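Local structure of Na-K-Cl cotransporter (3G40) at residues A21-P26 against F108-F114; F39-Y45 against K187-W192; S246-L252 against S270-L276. The protein is the cytoplasmic C-terminal domain of a prokaryotic cation-chloride cotransporter, a membrane protein that probably carries chloride together with monovalent cations. All blocks are in the same frame, centred on the assembly; numbering follows the deposited sequence.

Interaction 1 of 3, residues A21-P26 against F108-F114; sequences ANLLVP and FRPSILF
Asn22 reaches across to the segment leading into the neighbouring strand, and its side-chain amide makes the one side-chain hydrogen bond across the contact. With CG anti to the carbonyl carbon and beside the backbone N (chi1 -60°), ND2 donates to Pro110 O at 3.1 Å, the acceptor lying almost in the amide plane. OD1 is taken by the hydroxyl of Ser49, which fixes the rotation of the group; an asparagine suits the place because it offers a donor and an acceptor at once. The Asn22 and Phe108 side chains cross at about a right angle, Asn22 OD1 3.9 Å from ring atom CD2 of Phe108, with the amide and ring planes 64° apart. A water that accepts from Asn22 N and donates to Pro110 O adds a second tie here.

Farther along, apolar residues lie on both faces of the sheet. Leu23 meets Ile112 obliquely, its CD2 branch 3.7 Å from Ile112 CB, and Phe114 lies on the same face, beneath helix 30-44. On the other face Leu24 and Leu113 pack against Met100 of helix 94-103, and Leu113 CD1 also comes within 4.0 Å of Pro26 CD, at right angles to the proline. Val25 and Phe114 run side by side, CG2 against CB.

Three backbone bonds join the strands: Ile112 N to Asn22 O and Leu24 N to Ile112 O, both 2.7 Å, then Phe114 N to Leu24 O, nearly straight. Neighbouring strands running the same way, covered by helices on both faces, are characteristic of the parallel core of an alpha/beta fold.

Interaction 2 of 3, residues F39-Y45 against K187-W192; sequences FLRDITY and KLKSNW
Phe39 and Leu188 form the apolar centre, their side chains crossing at about a right angle with CE1 of the ring 3.8 Å from Leu188 CD1. The same atom, CE1, also meets Trp192 CZ2, which lies at the edge of the phenylalanine ring, near its plane. The other methyl of Leu188, CD2, sits over one face of the indole toward its rim and also touches Asp42 CB and Ile43 CG1. A forked leucine is well suited to this spot, since its two branches serve different neighbours.

The helix segments 39-44 and 187-192, of helices 30-44 and 179-192 from the first and second sequence families of the domain, cross at 110° over one face of the beta sheet of this alpha/beta fold: Ile43 rests on Phe114 of one strand, Leu188 on Leu247 of another.

Outward, Trp192 NE1 donates to Asp42 OD2 at 2.8 Å, reaching it from above the carboxylate plane, with the two flat groups 86° apart. Asp42 OD1 receives Arg41 NH2 in a salt bridge at 3.0 Å. Both carboxylate oxygens are thus held, OD2 by the indole and OD1 by Arg41, whose NH1 pairs in turn with Glu78.

At the end of helix 30-44, Asn191 ND2 grips two carbonyls in its amide plane, Asp42 O at 2.6 Å and Tyr45 O at 2.9 Å. An alanine here would remove both N-H groups and is likely to leave Asp42 O without its mate across the contact and Tyr45 O with Lys187 alone of its two side-chain donors here. Lys187, its chain bent at chi2 (56°) and chi3, curls back so that NZ meets Tyr45 O from the opposite face of the carbonyl plane at 2.9 Å.

Interaction 3 of 3, residues S246-L252 against S270-L276; sequences SLHIFSL and SSCIFAL
Backbone hydrogen bonds tie His248 to Ser271 and carry on, alternately in direction, to the far end of the pair. His248 N donates to Ser271 O at 3.0 Å and Ile273 N to His248 O at 2.9 Å; Phe250 N then bonds Ile273 O, and Ala275 N bonds Phe250 O. The last, Leu252 N to Ala275 O, differs in that the donor stands well above the carbonyl plane, 71° out of it.

Aromatic and sulfur contacts occupy the face of His248, Phe250, Cys272 and Phe274. The two phenylalanines point the same way, their rings at 15° but slid so far that they hardly overlap; Phe250 CB instead packs on Phe274 CD2 at 3.6 Å. Cys272 SG comes to the edge of the Phe250 ring, 3.8 Å from CE1, a small polarisable group filling the place between this ring and His248 CB. Helix 258-268 and Trp161 cover this face, Trp161 stacking on Phe250; the helix touches Cys272 and Phe274 and completes a beta-alpha-beta crossover between the two parallel strands.

Aliphatic packing governs the reverse face. Ile273 CG2, placed between its backbone N and carbonyl carbon, lies 3.6 Å from Ile249 CG1, and Leu247 CD2 also meets this methyl. Past the end of strand 247-251, and not on that face, Leu252 CB packs against Phe274 CB and Leu276 CB.

Polar side chains gather where the strands begin. One water bridges His248 NE2 and Ser270 OG, lying in the imidazole plane 2.8 Å from NE2. The other ring nitrogen, ND1, is bonded to Trp161 NE1, while Ser270 OG also bonds Ala245 O.

Interactions 1 and 3 are parallel strand pairs in the same ten-stranded mixed sheet, their centres about 17 Å apart, with strand 140-145 between strands 112-116 and 271-276. Interaction 2 is a helix crossing over one face of that sheet, its centre about 14 Å from each of the others. Leu23 and Phe114 pack beneath Leu40 and Ile43, while Leu247 and Ile273 meet Leu188, Trp192 and Phe39, so a continuous apolar layer runs through all three. Along the chain interactions 1 and 2 interleave, and interaction 3 follows both. Interaction 2 joins a helix of the first half of the domain to one of the second, and the shared sheet makes them one structural unit.

Interaction 1 of 3, residues A21-P26 against F108-F114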
loop_
_atom_site.group_PDB
_atom_site.type_symbol
_atom_site.label_atom_id
_atom_site.label_comp_id
_atom_site.label_asym_id
_atom_site.label_seq_id
_atom_site.Cartn_x
_atom_site.Cartn_y
_atom_site.Cartn_z
ATOM N N ALA A 21 6.563 1.377 -20.783
ATOM C CA ALA A 21 7.631 1.685 -19.857
ATOM C C ALA A 21 8.438 0.409 -19.647
ATOM O O ALA A 21 7.867 -0.628 -19.305
ATOM C CB ALA A 21 7.043 2.148 -18.534
ATOM N N ASN A 22 9.746 0.500 -19.846
ATOM C CA ASN A 22 10.661 -0.591 -19.513
ATOM C C ASN A 22 11.555 -0.129 -18.365
ATOM O O ASN A 22 12.416 0.714 -18.560
ATOM C CB ASN A 22 11.500 -0.968 -20.732
ATOM C CG ASN A 22 10.651 -1.435 -21.896
ATOM O OD1 ASN A 22 9.849 -2.360 -21.759
ATOM N ND2 ASN A 22 10.820 -0.795 -23.052
ATOM N N LEU A 23 11.311 -0.649 -17.162
ATOM C CA LEU A 23 11.995 -0.161 -15.971
ATOM C C LEU A 23 13.207 -1.015 -15.626
ATOM O O LEU A 23 13.168 -2.235 -15.754
ATOM C CB LEU A 23 11.056 -0.183 -14.761
ATOM C CG LEU A 23 9.719 0.532 -14.947
ATOM C CD1 LEU A 23 8.908 0.483 -13.646
ATOM C CD2 LEU A 23 9.977 1.956 -15.392
ATOM N N LEU A 24 14.270 -0.361 -15.180
ATOM C CA LEU A 24 15.357 -1.045 -14.494
ATOM C C LEU A 24 15.182 -0.738 -13.012
ATOM O O LEU A 24 15.186 0.428 -12.605
ATOM C CB LEU A 24 16.705 -0.529 -14.984
ATOM C CG LEU A 24 17.928 -1.157 -14.314
ATOM C CD1 LEU A 24 17.965 -2.663 -14.578
ATOM C CD2 LEU A 24 19.176 -0.496 -14.839
ATOM N N VAL A 25 14.987 -1.781 -12.219
ATOM C CA VAL A 25 14.681 -1.619 -10.805
ATOM C C VAL A 25 15.749 -2.282 -9.926
ATOM O O VAL A 25 15.762 -3.502 -9.769
ATOM C CB VAL A 25 13.296 -2.239 -10.474
ATOM C CG1 VAL A 25 12.934 -2.006 -9.008
ATOM C CG2 VAL A 25 12.210 -1.685 -11.411
ATOM N N PRO A 26 16.638 -1.476 -9.329
ATOM C CA PRO A 26 17.589 -2.066 -8.383
ATOM C C PRO A 26 16.859 -2.553 -7.142
ATOM O O PRO A 26 15.941 -1.879 -6.659
ATOM C CB PRO A 26 18.517 -0.903 -8.021
ATOM C CG PRO A 26 18.147 0.238 -8.944
ATOM C CD PRO A 26 16.757 -0.012 -9.418
ATOM N N PHE A 108 14.340 -5.126 -24.725
ATOM C CA PHE A 108 13.316 -4.283 -24.130
ATOM C C PHE A 108 13.678 -2.808 -24.198
ATOM O O PHE A 108 14.507 -2.305 -23.445
ATOM C CB PHE A 108 12.837 -4.810 -22.776
ATOM C CG PHE A 108 11.976 -6.028 -22.918
ATOM C CD1 PHE A 108 12.514 -7.298 -22.784
ATOM C CD2 PHE A 108 10.638 -5.901 -23.280
ATOM C CE1 PHE A 108 11.730 -8.423 -22.962
ATOM C CE2 PHE A 108 9.846 -7.021 -23.463
ATOM C CZ PHE A 108 10.387 -8.282 -23.302
ATOM N N ARG A 109 13.025 -2.173 -25.171
ATOM C CA ARG A 109 13.302 -0.842 -25.722
ATOM C C ARG A 109 13.751 0.235 -24.723
ATOM O O ARG A 109 14.252 -0.101 -23.652
ATOM C CB ARG A 109 12.076 -0.413 -26.538
ATOM C CG ARG A 109 11.937 -1.194 -27.839
ATOM C CD ARG A 109 10.544 -1.786 -28.016
ATOM N NE ARG A 109 10.140 -2.605 -26.875
ATOM C CZ ARG A 109 9.214 -3.558 -26.929
ATOM N NH1 ARG A 109 8.603 -3.836 -28.074
ATOM N NH2 ARG A 109 8.907 -4.245 -25.839
ATOM N N PRO A 110 13.612 1.533 -25.080
ATOM C CA PRO A 110 14.037 2.546 -24.113
ATOM C C PRO A 110 13.808 2.101 -22.672
ATOM O O PRO A 110 12.756 1.544 -22.347
ATOM C CB PRO A 110 13.141 3.736 -24.459
ATOM C CG PRO A 110 12.979 3.633 -25.941
ATOM C CD PRO A 110 13.114 2.163 -26.317
ATOM N N SER A 111 14.809 2.321 -21.828
ATOM C CA SER A 111 14.735 1.919 -20.435
ATOM C C SER A 111 14.551 3.144 -19.552
ATOM O O SER A 111 14.936 4.238 -19.933
ATOM C CB SER A 111 15.998 1.163 -20.034
ATOM O OG SER A 111 15.977 -0.155 -20.565
ATOM N N ILE A 112 13.958 2.932 -18.379
ATOM C CA ILE A 112 13.795 3.953 -17.344
ATOM C C ILE A 112 14.306 3.393 -16.017
ATOM O O ILE A 112 13.917 2.301 -15.614
ATOM C CB ILE A 112 12.315 4.287 -17.154
ATOM C CG1 ILE A 112 11.722 4.832 -18.460
ATOM C CG2 ILE A 112 12.107 5.267 -15.983
ATOM C CD1 ILE A 112 10.205 4.851 -18.474
ATOM N N LEU A 113 15.164 4.141 -15.335
ATOM C CA LEU A 113 15.665 3.729 -14.026
ATOM C C LEU A 113 14.681 4.109 -12.914
ATOM O O LEU A 113 14.353 5.283 -12.754
ATOM C CB LEU A 113 17.014 4.403 -13.753
ATOM C CG LEU A 113 17.652 4.071 -12.404
ATOM C CD1 LEU A 113 17.932 2.564 -12.294
ATOM C CD2 LEU A 113 18.927 4.860 -12.229
ATOM N N PHE A 114 14.233 3.118 -12.145
ATOM C CA PHE A 114 13.298 3.347 -11.046
ATOM C C PHE A 114 14.003 3.316 -9.691
ATOM O O PHE A 114 14.507 2.273 -9.267
ATOM C CB PHE A 114 12.172 2.315 -11.082
ATOM C CG PHE A 114 11.064 2.589 -10.100
ATOM C CD1 PHE A 114 9.911 3.235 -10.513
ATOM C CD2 PHE A 114 11.176 2.204 -8.770
ATOM C CE1 PHE A 114 8.869 3.495 -9.617
ATOM C CE2 PHE A 114 10.136 2.467 -7.862
ATOM C CZ PHE A 114 8.982 3.115 -8.297
HETATM O O HOH W 1 10.502 2.710 -21.526
HETATM O O HOH W 2 14.824 0.880 -6.994
#

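Interaction 2 of 3, residues F39-Y45 against K187-W192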
loop_
_atom_site.group_PDB
_atom_site.type_symbol
_atom_site.label_atom_id
_atom_site.label_comp_id
_atom_site.label_asym_id
_atom_site.label_seq_id
_atom_site.Cartn_x
_atom_site.Cartn_y
_atom_site.Cartn_z
ATOM N N PHE A 39 2.588 -1.057 -7.792
ATOM C CA PHE A 39 2.845 0.255 -8.370
ATOM C C PHE A 39 3.742 0.098 -9.600
ATOM O O PHE A 39 3.494 0.708 -10.635
ATOM C CB PHE A 39 3.488 1.166 -7.318
ATOM C CG PHE A 39 3.695 2.599 -7.775
ATOM C CD1 PHE A 39 2.632 3.351 -8.265
ATOM C CD2 PHE A 39 4.943 3.187 -7.695
ATOM C CE1 PHE A 39 2.821 4.665 -8.681
ATOM C CE2 PHE A 39 5.150 4.496 -8.099
ATOM C CZ PHE A 39 4.074 5.247 -8.596
ATOM N N LEU A 40 4.783 -0.730 -9.498
ATOM C CA LEU A 40 5.629 -0.997 -10.660
ATOM C C LEU A 40 4.763 -1.612 -11.753
ATOM O O LEU A 40 4.906 -1.282 -12.930
ATOM C CB LEU A 40 6.784 -1.962 -10.290
ATOM C CG LEU A 40 7.823 -1.361 -9.346
ATOM C CD1 LEU A 40 8.783 -2.421 -8.753
ATOM C CD2 LEU A 40 8.606 -0.266 -10.046
ATOM N N ARG A 41 3.867 -2.516 -11.367
ATOM C CA ARG A 41 2.955 -3.115 -12.341
ATOM C C ARG A 41 2.036 -2.049 -12.995
ATOM O O ARG A 41 1.801 -2.066 -14.212
ATOM C CB ARG A 41 2.123 -4.185 -11.676
ATOM C CG ARG A 41 1.191 -4.926 -12.600
ATOM C CD ARG A 41 0.067 -5.496 -11.778
ATOM N NE ARG A 41 -0.598 -4.415 -11.048
ATOM C CZ ARG A 41 -1.370 -4.589 -9.979
ATOM N NH1 ARG A 41 -1.577 -5.815 -9.506
ATOM N NH2 ARG A 41 -1.942 -3.533 -9.389
ATOM N N ASP A 42 1.508 -1.141 -12.185
ATOM C CA ASP A 42 0.608 -0.086 -12.696
ATOM C C ASP A 42 1.328 0.840 -13.670
ATOM O O ASP A 42 0.718 1.381 -14.584
ATOM C CB ASP A 42 0.017 0.738 -11.539
ATOM C CG ASP A 42 -0.894 -0.081 -10.646
ATOM O OD1 ASP A 42 -1.415 -1.128 -11.096
ATOM O OD2 ASP A 42 -1.079 0.317 -9.482
ATOM N N ILE A 43 2.637 1.009 -13.490
ATOM C CA ILE A 43 3.418 1.840 -14.404
ATOM C C ILE A 43 3.661 1.132 -15.743
ATOM O O ILE A 43 3.717 1.772 -16.794
ATOM C CB ILE A 43 4.767 2.246 -13.775
ATOM C CG1 ILE A 43 4.550 3.267 -12.654
ATOM C CG2 ILE A 43 5.724 2.787 -14.831
ATOM C CD1 ILE A 43 5.810 3.496 -11.779
ATOM N N THR A 44 3.775 -0.190 -15.706
ATOM C CA THR A 44 4.235 -0.960 -16.867
ATOM C C THR A 44 3.145 -1.738 -17.620
ATOM O O THR A 44 3.350 -2.141 -18.765
ATOM C CB THR A 44 5.371 -1.952 -16.458
ATOM O OG1 THR A 44 4.925 -2.747 -15.356
ATOM C CG2 THR A 44 6.620 -1.197 -16.038
ATOM N N TYR A 45 2.004 -1.971 -16.981
ATOM C CA TYR A 45 0.911 -2.713 -17.611
ATOM C C TYR A 45 0.183 -1.889 -18.685
ATOM O O TYR A 45 -0.130 -0.714 -18.466
ATOM C CB TYR A 45 -0.102 -3.159 -16.554
ATOM C CG TYR A 45 -1.269 -3.909 -17.133
ATOM C CD1 TYR A 45 -2.456 -3.253 -17.466
ATOM C CD2 TYR A 45 -1.189 -5.273 -17.358
ATOM C CE1 TYR A 45 -3.520 -3.950 -18.018
ATOM C CE2 TYR A 45 -2.240 -5.970 -17.898
ATOM C CZ TYR A 45 -3.407 -5.308 -18.224
ATOM O OH TYR A 45 -4.439 -6.037 -18.765
ATOM N N LYS A 187 -0.564 7.013 -17.964
ATOM C CA LYS A 187 -0.555 5.575 -17.666
ATOM C C LYS A 187 -1.273 5.269 -16.336
ATOM O O LYS A 187 -2.126 4.374 -16.263
ATOM C CB LYS A 187 0.898 5.083 -17.639
ATOM C CG LYS A 187 1.098 3.619 -17.182
ATOM C CD LYS A 187 0.289 2.656 -18.033
ATOM C CE LYS A 187 0.851 2.528 -19.438
ATOM N NZ LYS A 187 0.051 1.560 -20.251
ATOM N N LEU A 188 -0.944 6.020 -15.284
ATOM C CA LEU A 188 -1.552 5.776 -13.983
ATOM C C LEU A 188 -3.004 6.226 -13.973
ATOM O O LEU A 188 -3.868 5.567 -13.395
ATOM C CB LEU A 188 -0.756 6.458 -12.860
ATOM C CG LEU A 188 0.638 5.887 -12.634
ATOM C CD1 LEU A 188 1.386 6.664 -11.569
ATOM C CD2 LEU A 188 0.566 4.373 -12.268
ATOM N N LYS A 189 -3.299 7.327 -14.649
ATOM C CA LYS A 189 -4.716 7.688 -14.783
ATOM C C LYS A 189 -5.473 6.480 -15.318
ATOM O O LYS A 189 -6.537 6.117 -14.826
ATOM C CB LYS A 189 -4.910 8.863 -15.742
ATOM C CG LYS A 189 -6.389 9.168 -16.048
ATOM C CD LYS A 189 -6.533 10.266 -17.093
ATOM C CE LYS A 189 -7.919 10.267 -17.723
ATOM N NZ LYS A 189 -9.027 10.331 -16.728
ATOM N N SER A 190 -4.911 5.855 -16.346
ATOM C CA SER A 190 -5.618 4.787 -17.023
ATOM C C SER A 190 -5.665 3.501 -16.171
ATOM O O SER A 190 -6.718 2.882 -16.026
ATOM C CB SER A 190 -4.979 4.543 -18.404
ATOM O OG SER A 190 -5.224 3.234 -18.865
ATOM N N ASN A 191 -4.536 3.108 -15.587
ATOM C CA ASN A 191 -4.502 1.869 -14.803
ATOM C C ASN A 191 -5.227 1.950 -13.441
ATOM O O ASN A 191 -5.811 0.970 -12.999
ATOM C CB ASN A 191 -3.068 1.354 -14.658
ATOM C CG ASN A 191 -2.571 0.697 -15.933
ATOM O OD1 ASN A 191 -3.372 0.288 -16.769
ATOM N ND2 ASN A 191 -1.257 0.617 -16.100
ATOM N N TRP A 192 -5.201 3.117 -12.799
ATOM C CA TRP A 192 -5.932 3.335 -11.540
ATOM C C TRP A 192 -7.386 3.736 -11.769
ATOM O O TRP A 192 -8.204 3.688 -10.836
ATOM C CB TRP A 192 -5.276 4.447 -10.712
ATOM C CG TRP A 192 -3.942 4.108 -10.135
ATOM C CD1 TRP A 192 -3.279 2.898 -10.206
ATOM C CD2 TRP A 192 -3.107 4.979 -9.362
ATOM N NE1 TRP A 192 -2.078 2.982 -9.532
ATOM C CE2 TRP A 192 -1.952 4.243 -9.002
ATOM C CE3 TRP A 192 -3.224 6.306 -8.942
ATOM C CZ2 TRP A 192 -0.920 4.800 -8.250
ATOM C CZ3 TRP A 192 -2.194 6.865 -8.198
ATOM C CH2 TRP A 192 -1.057 6.104 -7.850
#

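Interaction 3 of 3, residues S246-L252 against S270-L276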
loop_
_atom_site.group_PDB
_atom_site.type_symbol
_atom_site.label_atom_id
_atom_site.label_comp_id
_atom_site.label_asym_id
_atom_site.label_seq_id
_atom_site.Cartn_x
_atom_site.Cartn_y
_atom_site.Cartn_z
ATOM N N SER A 246 -3.718 11.645 -4.456
ATOM C CA SER A 246 -3.125 10.362 -4.035
ATOM C C SER A 246 -1.656 10.342 -4.400
ATOM O O SER A 246 -0.802 9.801 -3.674
ATOM C CB SER A 246 -3.824 9.197 -4.745
ATOM O OG SER A 246 -5.243 9.250 -4.564
ATOM N N LEU A 247 -1.359 10.928 -5.546
ATOM C CA LEU A 247 0.001 10.955 -6.054
ATOM C C LEU A 247 0.242 12.249 -6.800
ATOM O O LEU A 247 -0.528 12.609 -7.703
ATOM C CB LEU A 247 0.241 9.791 -7.016
ATOM C CG LEU A 247 1.632 9.757 -7.684
ATOM C CD1 LEU A 247 2.742 9.385 -6.691
ATOM C CD2 LEU A 247 1.656 8.791 -8.873
ATOM N N HIS A 248 1.316 12.930 -6.422
ATOM C CA HIS A 248 1.792 14.105 -7.144
ATOM C C HIS A 248 2.956 13.692 -8.045
ATOM O O HIS A 248 3.929 13.099 -7.572
ATOM C CB HIS A 248 2.295 15.143 -6.153
ATOM C CG HIS A 248 1.235 15.652 -5.229
ATOM N ND1 HIS A 248 0.478 16.768 -5.515
ATOM C CD2 HIS A 248 0.803 15.202 -4.028
ATOM C CE1 HIS A 248 -0.373 16.983 -4.529
ATOM N NE2 HIS A 248 -0.194 16.050 -3.610
ATOM N N ILE A 249 2.844 13.995 -9.336
ATOM C CA ILE A 249 3.928 13.773 -10.295
ATOM C C ILE A 249 4.603 15.098 -10.613
ATOM O O ILE A 249 3.935 16.069 -11.002
ATOM C CB ILE A 249 3.388 13.136 -11.600
ATOM C CG1 ILE A 249 2.662 11.817 -11.276
ATOM C CG2 ILE A 249 4.521 12.936 -12.625
ATOM C CD1 ILE A 249 1.855 11.268 -12.418
ATOM N N PHE A 250 5.917 15.154 -10.402
ATOM C CA PHE A 250 6.721 16.330 -10.725
ATOM C C PHE A 250 7.763 15.953 -11.767
ATOM O O PHE A 250 8.052 14.773 -11.966
ATOM C CB PHE A 250 7.457 16.834 -9.479
ATOM C CG PHE A 250 6.547 17.331 -8.387
ATOM C CD1 PHE A 250 6.092 16.471 -7.397
ATOM C CD2 PHE A 250 6.165 18.662 -8.340
ATOM C CE1 PHE A 250 5.253 16.931 -6.385
ATOM C CE2 PHE A 250 5.320 19.131 -7.326
ATOM C CZ PHE A 250 4.865 18.260 -6.358
ATOM N N SER A 251 8.341 16.950 -12.425
ATOM C CA SER A 251 9.561 16.712 -13.186
ATOM C C SER A 251 10.739 16.692 -12.216
ATOM O O SER A 251 10.715 17.380 -11.194
ATOM C CB SER A 251 9.742 17.784 -14.257
ATOM O OG SER A 251 8.756 17.611 -15.256
ATOM N N LEU A 252 11.740 15.866 -12.518
ATOM C CA LEU A 252 12.969 15.773 -11.733
ATOM C C LEU A 252 14.087 16.546 -12.437
ATOM O O LEU A 252 14.406 16.272 -13.600
ATOM C CB LEU A 252 13.380 14.289 -11.559
ATOM C CG LEU A 252 14.689 13.954 -10.844
ATOM C CD1 LEU A 252 14.683 14.512 -9.436
ATOM C CD2 LEU A 252 14.889 12.426 -10.813
ATOM N N SER A 270 1.109 13.136 1.089
ATOM C CA SER A 270 0.852 12.008 0.206
ATOM C C SER A 270 2.064 11.743 -0.692
ATOM O O SER A 270 3.011 12.528 -0.712
ATOM C CB SER A 270 -0.388 12.281 -0.635
ATOM O OG SER A 270 -0.147 13.381 -1.471
ATOM N N SER A 271 2.021 10.664 -1.464
ATOM C CA SER A 271 3.193 10.260 -2.236
ATOM C C SER A 271 3.511 11.152 -3.439
ATOM O O SER A 271 2.636 11.746 -4.055
ATOM C CB SER A 271 3.083 8.800 -2.680
ATOM O OG SER A 271 3.026 7.933 -1.562
ATOM N N CYS A 272 4.795 11.225 -3.751
ATOM C CA CYS A 272 5.295 12.012 -4.862
ATOM C C CYS A 272 6.205 11.160 -5.729
ATOM O O CYS A 272 6.946 10.317 -5.224
ATOM C CB CYS A 272 6.077 13.215 -4.336
ATOM S SG CYS A 272 5.051 14.436 -3.473
ATOM N N ILE A 273 6.147 11.373 -7.036
ATOM C CA ILE A 273 7.104 10.742 -7.928
ATOM C C ILE A 273 7.701 11.822 -8.824
ATOM O O ILE A 273 7.004 12.762 -9.225
ATOM C CB ILE A 273 6.475 9.554 -8.719
ATOM C CG1 ILE A 273 7.559 8.703 -9.403
ATOM C CG2 ILE A 273 5.422 10.041 -9.702
ATOM C CD1 ILE A 273 7.064 7.320 -9.852
ATOM N N PHE A 274 9.005 11.720 -9.076
ATOM C CA PHE A 274 9.750 12.741 -9.807
ATOM C C PHE A 274 10.363 12.124 -11.049
ATOM O O PHE A 274 11.078 11.121 -10.970
ATOM C CB PHE A 274 10.833 13.353 -8.914
ATOM C CG PHE A 274 10.296 13.911 -7.631
ATOM C CD1 PHE A 274 10.045 13.077 -6.555
ATOM C CD2 PHE A 274 10.004 15.272 -7.513
ATOM C CE1 PHE A 274 9.521 13.585 -5.371
ATOM C CE2 PHE A 274 9.490 15.791 -6.337
ATOM C CZ PHE A 274 9.245 14.953 -5.264
ATOM N N ALA A 275 10.057 12.712 -12.199
ATOM C CA ALA A 275 10.416 12.122 -13.474
ATOM C C ALA A 275 11.395 12.973 -14.284
ATOM O O ALA A 275 11.099 14.123 -14.633
ATOM C CB ALA A 275 9.160 11.836 -14.280
ATOM N N LEU A 276 12.562 12.395 -14.588
ATOM C CA LEU A 276 13.563 13.049 -15.428
ATOM C C LEU A 276 13.574 12.367 -16.785
ATOM O O LEU A 276 13.704 11.145 -16.869
ATOM C CB LEU A 276 14.950 12.965 -14.781
ATOM C CG LEU A 276 16.173 13.374 -15.603
ATOM C CD1 LEU A 276 16.152 14.853 -15.970
ATOM C CD2 LEU A 276 17.438 13.036 -14.827
HETATM O O HOH W 3 -1.031 9.135 -1.052
HETATM O O HOH W 4 -1.806 15.746 -1.364
#